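Local structure of chromosome-partitioning ATPase Soj (Thermus thermophilus, 1WCV) at residues A[172-177]-A[195-200]; A[129-134]-A[155-160]. The protein hydrolyses ATP and, only when ATP is present, binds double-stranded DNA cooperatively as nucleoprotein filaments, probably to partition the bacterial chromosome. All coordinates share one frame; numbering follows the deposited sequence.

Contact 1. Residues A[172-177]-A[195-200]; sequences LGILVT and AHFGEK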
loop_
_atom_site.group_PDB
_atom_site.type_symbol
_atom_site.label_atom_id
_atom_site.label_comp_id
_atom_site.label_asym_id
_atom_site.label_seq_id
_atom_site.Cartn_x
_atom_site.Cartn_y
_atom_site.Cartn_z
ATOM N N LEU A 172 8.298 -1.518 13.727
ATOM C CA LEU A 172 8.376 -1.957 12.342
ATOM C C LEU A 172 7.377 -1.087 11.586
ATOM O O LEU A 172 7.681 -0.550 10.517
ATOM C CB LEU A 172 8.006 -3.438 12.198
ATOM C CG LEU A 172 9.139 -4.467 12.251
ATOM C CD1 LEU A 172 8.580 -5.850 11.914
ATOM C CD2 LEU A 172 10.233 -4.095 11.261
ATOM N N GLY A 173 6.182 -0.938 12.150
ATOM C CA GLY A 173 5.190 -0.097 11.506
ATOM C C GLY A 173 3.834 -0.062 12.176
ATOM O O GLY A 173 3.506 -0.935 12.976
ATOM N N ILE A 174 3.066 0.975 11.857
ATOM C CA ILE A 174 1.714 1.140 12.362
ATOM C C ILE A 174 0.814 0.639 11.233
ATOM O O ILE A 174 0.979 1.039 10.082
ATOM C CB ILE A 174 1.409 2.610 12.635
ATOM C CG1 ILE A 174 2.325 3.124 13.752
ATOM C CG2 ILE A 174 -0.070 2.774 13.017
ATOM C CD1 ILE A 174 2.425 4.626 13.799
ATOM N N LEU A 175 -0.122 -0.244 11.568
ATOM C CA LEU A 175 -1.033 -0.814 10.577
ATOM C C LEU A 175 -2.475 -0.388 10.780
ATOM O O LEU A 175 -3.049 -0.613 11.837
ATOM C CB LEU A 175 -0.983 -2.345 10.626
ATOM C CG LEU A 175 -1.956 -3.104 9.705
ATOM C CD1 LEU A 175 -1.615 -2.847 8.234
ATOM C CD2 LEU A 175 -1.861 -4.605 10.013
ATOM N N VAL A 176 -3.063 0.221 9.755
ATOM C CA VAL A 176 -4.460 0.627 9.837
ATOM C C VAL A 176 -5.310 -0.596 9.481
ATOM O O VAL A 176 -5.133 -1.196 8.415
ATOM C CB VAL A 176 -4.775 1.766 8.849
ATOM C CG1 VAL A 176 -6.242 2.153 8.947
ATOM C CG2 VAL A 176 -3.888 2.981 9.159
ATOM N N THR A 177 -6.196 -0.987 10.394
ATOM C CA THR A 177 -7.072 -2.132 10.168
ATOM C C THR A 177 -8.517 -1.672 10.279
ATOM O O THR A 177 -8.797 -0.537 10.683
ATOM C CB THR A 177 -6.843 -3.255 11.225
ATOM O OG1 THR A 177 -7.260 -2.790 12.515
ATOM C CG2 THR A 177 -5.370 -3.641 11.288
ATOM N N ALA A 195 -0.102 11.903 8.268
ATOM C CA ALA A 195 0.419 13.247 8.457
ATOM C C ALA A 195 1.198 13.327 9.767
ATOM O O ALA A 195 2.245 13.960 9.837
ATOM C CB ALA A 195 -0.726 14.262 8.471
ATOM N N HIS A 196 0.690 12.673 10.807
ATOM C CA HIS A 196 1.353 12.716 12.104
ATOM C C HIS A 196 2.483 11.703 12.307
ATOM O O HIS A 196 3.485 12.018 12.948
ATOM C CB HIS A 196 0.318 12.553 13.224
ATOM C CG HIS A 196 0.851 12.876 14.583
ATOM N ND1 HIS A 196 1.392 14.105 14.894
ATOM C CD2 HIS A 196 0.946 12.129 15.707
ATOM C CE1 HIS A 196 1.799 14.100 16.150
ATOM N NE2 HIS A 196 1.540 12.912 16.666
ATOM N N PHE A 197 2.342 10.496 11.760
ATOM C CA PHE A 197 3.373 9.475 11.939
ATOM C C PHE A 197 4.200 9.158 10.691
ATOM O O PHE A 197 5.170 8.402 10.748
ATOM C CB PHE A 197 2.725 8.207 12.504
ATOM C CG PHE A 197 2.121 8.411 13.868
ATOM C CD1 PHE A 197 2.937 8.671 14.963
ATOM C CD2 PHE A 197 0.742 8.396 14.049
ATOM C CE1 PHE A 197 2.394 8.917 16.217
ATOM C CE2 PHE A 197 0.185 8.642 15.309
ATOM C CZ PHE A 197 1.013 8.903 16.390
ATOM N N GLY A 198 3.816 9.755 9.570
ATOM C CA GLY A 198 4.547 9.572 8.329
ATOM C C GLY A 198 4.840 8.164 7.839
ATOM O O GLY A 198 3.955 7.316 7.780
ATOM N N GLU A 199 6.103 7.931 7.489
ATOM C CA GLU A 199 6.557 6.649 6.955
ATOM C C GLU A 199 6.352 5.470 7.896
ATOM O O GLU A 199 6.431 4.319 7.476
ATOM C CB GLU A 199 8.041 6.744 6.561
ATOM C CG GLU A 199 8.973 7.029 7.734
ATOM C CD GLU A 199 10.427 7.173 7.312
ATOM O OE1 GLU A 199 10.743 8.129 6.569
ATOM O OE2 GLU A 199 11.256 6.333 7.726
ATOM N N LYS A 200 6.101 5.757 9.167
ATOM C CA LYS A 200 5.884 4.693 10.133
ATOM C C LYS A 200 4.615 3.905 9.836
ATOM O O LYS A 200 4.483 2.755 10.246
ATOM C CB LYS A 200 5.814 5.274 11.546
ATOM C CG LYS A 200 7.112 5.925 11.996
ATOM C CD LYS A 200 7.010 6.458 13.407
ATOM C CE LYS A 200 6.039 7.617 13.495
ATOM N NZ LYS A 200 6.006 8.196 14.864
#
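G173 and I174 meet K200 and F197 where an outermost strand of a ParA-type P-loop ATPase sheet, 170-177, receives the end of helix 185-197 and the short 3-10 turn at 199-200. Just before, L172 O accepts a hydrogen bond from R245 NH1, which also makes a weak one to K200 O, so one guanidinium ties strand to turn. At G173 the backbone comes close to the turn: its CA lies 3.2 Å from K200 O, a fit that suits a residue with no side chain to interpose. The next amide carries the polar link, I174 N donating to K200 O at 2.8 Å with a nearly straight N-H...O angle of 166°, the donor standing 28° off the carbonyl plane. I174 then points its long branched side chain at the helix end, CG1 beside the backbone N (chi1 -64°) and the chain extended beyond. K200 contributes its apolar CB, 4.1 Å from I174 CD1, while its chain bends at chi3 to bring NZ in plane at the edge of the F197 ring. F197 suits this buried helix end as a broad apolar group; its side chain crosses that of I174 at about a right angle, I174 CD1 meeting the ring obliquely, 3.8 Å from F197 CG.

Contact 2. Residues A[129-134]-A[155-160]; sequences NALAAA and LATLEE
L131, the residue most buried by this contact, projects from helix 125-133 and sets its two methyls against L158 and T157 of helix 146-164. L131 CD2 is 3.8 Å from L158 CD2, and L131 CD1 lies 4.1 Å from that same L158 methyl, so a single branch of L158 touches both tips of the fork, the two side chains crossing at about a right angle. In L158 the CA-CB bond is not aimed at the facing helix, but CG sits beside the backbone N (chi1 -64°) and the side-chain end comes nearer, bringing CD2 across. T157 adds its methyl: CG2, anti to the backbone N, stands 4.1 Å from L131 CD1, whereas OG1 makes a weak bond to G153 O within its own helix. Threonine thus suits the margin of the contact, offering a carbon inward while its hydroxyl turns to the backbone. Leucine suits the buried centre: its branched, wholly apolar end packs well between segments whose nearest CA atoms, those of L131 and L158, are 7.6 Å apart. V137 of strand 136-142 touches both leucines. That strand joins the helices in sequence, and helix 146-164 makes the beta-alpha-beta crossover to neighbouring parallel strand 170-177, as in the P-loop NTPase fold.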
loop_
_atom_site.group_PDB
_atom_site.type_symbol
_atom_site.label_atom_id
_atom_site.label_comp_id
_atom_site.label_asym_id
_atom_site.label_seq_id
_atom_site.Cartn_x
_atom_site.Cartn_y
_atom_site.Cartn_z
ATOM N N ASN A 129 6.461 -8.395 28.582
ATOM C CA ASN A 129 7.365 -9.498 28.256
ATOM C C ASN A 129 7.513 -9.654 26.742
ATOM O O ASN A 129 8.565 -10.063 26.249
ATOM C CB ASN A 129 6.858 -10.807 28.872
ATOM C CG ASN A 129 7.495 -11.099 30.214
ATOM O OD1 ASN A 129 8.619 -11.605 30.286
ATOM N ND2 ASN A 129 6.791 -10.760 31.287
ATOM N N ALA A 130 6.459 -9.323 26.008
ATOM C CA ALA A 130 6.501 -9.419 24.553
ATOM C C ALA A 130 7.440 -8.347 24.012
ATOM O O ALA A 130 8.288 -8.612 23.155
ATOM C CB ALA A 130 5.098 -9.231 23.976
ATOM N N LEU A 131 7.296 -7.136 24.536
ATOM C CA LEU A 131 8.114 -6.018 24.103
ATOM C C LEU A 131 9.580 -6.179 24.475
ATOM O O LEU A 131 10.464 -5.697 23.768
ATOM C CB LEU A 131 7.570 -4.717 24.691
ATOM C CG LEU A 131 6.176 -4.335 24.198
ATOM C CD1 LEU A 131 5.760 -2.989 24.769
ATOM C CD2 LEU A 131 6.187 -4.292 22.682
ATOM N N ALA A 132 9.837 -6.858 25.587
ATOM C CA ALA A 132 11.208 -7.063 26.041
ATOM C C ALA A 132 11.910 -8.159 25.256
ATOM O O ALA A 132 13.136 -8.230 25.247
ATOM C CB ALA A 132 11.223 -7.395 27.532
ATOM N N ALA A 133 11.134 -8.999 24.577
ATOM C CA ALA A 133 11.702 -10.103 23.807
ATOM C C ALA A 133 11.756 -9.861 22.298
ATOM O O ALA A 133 12.536 -10.495 21.581
ATOM C CB ALA A 133 10.915 -11.369 24.090
ATOM N N ALA A 134 10.933 -8.943 21.814
ATOM C CA ALA A 134 10.877 -8.658 20.384
ATOM C C ALA A 134 11.939 -7.690 19.884
ATOM O O ALA A 134 12.561 -6.976 20.661
ATOM C CB ALA A 134 9.496 -8.114 20.034
ATOM N N LEU A 155 3.986 4.363 21.319
ATOM C CA LEU A 155 5.335 4.687 20.859
ATOM C C LEU A 155 6.198 5.206 22.003
ATOM O O LEU A 155 7.403 4.950 22.052
ATOM C CB LEU A 155 5.294 5.703 19.713
ATOM C CG LEU A 155 4.568 5.201 18.458
ATOM C CD1 LEU A 155 4.852 6.130 17.281
ATOM C CD2 LEU A 155 5.036 3.781 18.131
ATOM N N ALA A 156 5.594 5.939 22.930
ATOM C CA ALA A 156 6.358 6.441 24.066
ATOM C C ALA A 156 6.775 5.246 24.924
ATOM O O ALA A 156 7.876 5.209 25.470
ATOM C CB ALA A 156 5.517 7.417 24.888
ATOM N N THR A 157 5.884 4.272 25.043
ATOM C CA THR A 157 6.173 3.072 25.816
ATOM C C THR A 157 7.340 2.324 25.159
ATOM O O THR A 157 8.257 1.869 25.840
ATOM C CB THR A 157 4.935 2.145 25.891
ATOM O OG1 THR A 157 3.968 2.717 26.784
ATOM C CG2 THR A 157 5.316 0.758 26.405
ATOM N N LEU A 158 7.305 2.202 23.835
ATOM C CA LEU A 158 8.372 1.504 23.116
ATOM C C LEU A 158 9.709 2.180 23.378
ATOM O O LEU A 158 10.731 1.518 23.545
ATOM C CB LEU A 158 8.104 1.505 21.610
ATOM C CG LEU A 158 6.876 0.774 21.073
ATOM C CD1 LEU A 158 6.901 0.842 19.551
ATOM C CD2 LEU A 158 6.869 -0.691 21.534
ATOM N N GLU A 159 9.696 3.508 23.397
ATOM C CA GLU A 159 10.913 4.270 23.641
ATOM C C GLU A 159 11.477 3.952 25.015
ATOM O O GLU A 159 12.683 3.750 25.177
ATOM C CB GLU A 159 10.621 5.772 23.544
ATOM C CG GLU A 159 11.706 6.664 24.154
ATOM C CD GLU A 159 13.041 6.561 23.435
ATOM O OE1 GLU A 159 14.020 7.179 23.911
ATOM O OE2 GLU A 159 13.112 5.869 22.393
ATOM N N GLU A 160 10.600 3.911 26.009
ATOM C CA GLU A 160 11.026 3.634 27.371
ATOM C C GLU A 160 11.497 2.194 27.536
ATOM O O GLU A 160 12.458 1.932 28.265
ATOM C CB GLU A 160 9.881 3.965 28.334
ATOM C CG GLU A 160 9.391 5.398 28.125
ATOM C CD GLU A 160 8.229 5.791 29.013
ATOM O OE1 GLU A 160 7.257 5.013 29.120
ATOM O OE2 GLU A 160 8.281 6.896 29.590
#

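In the fold
Both contacts are buried. Helix 146-164 supplies a segment of contact 2 and also covers contact 1 through V151 and L155. L155, on the 155-160 segment but not among its touching residues, reaches contact 1, its CD1 lying 3.4 Å from K200 NZ and 3.9 Å from F197 CE1, although the centres of contacts 1 and 2 are about 17 Å apart. The chain closes contact 2, finishes helix 146-164 and then enters strand 170-177, which opens contact 1. Their chemistry follows their places. At an edge strand of the sheet, contact 1 combines a backbone hydrogen bond with apolar packing; between two helices, contact 2 depends on methyl packing alone, as their backbone N-H groups largely bond within each helix.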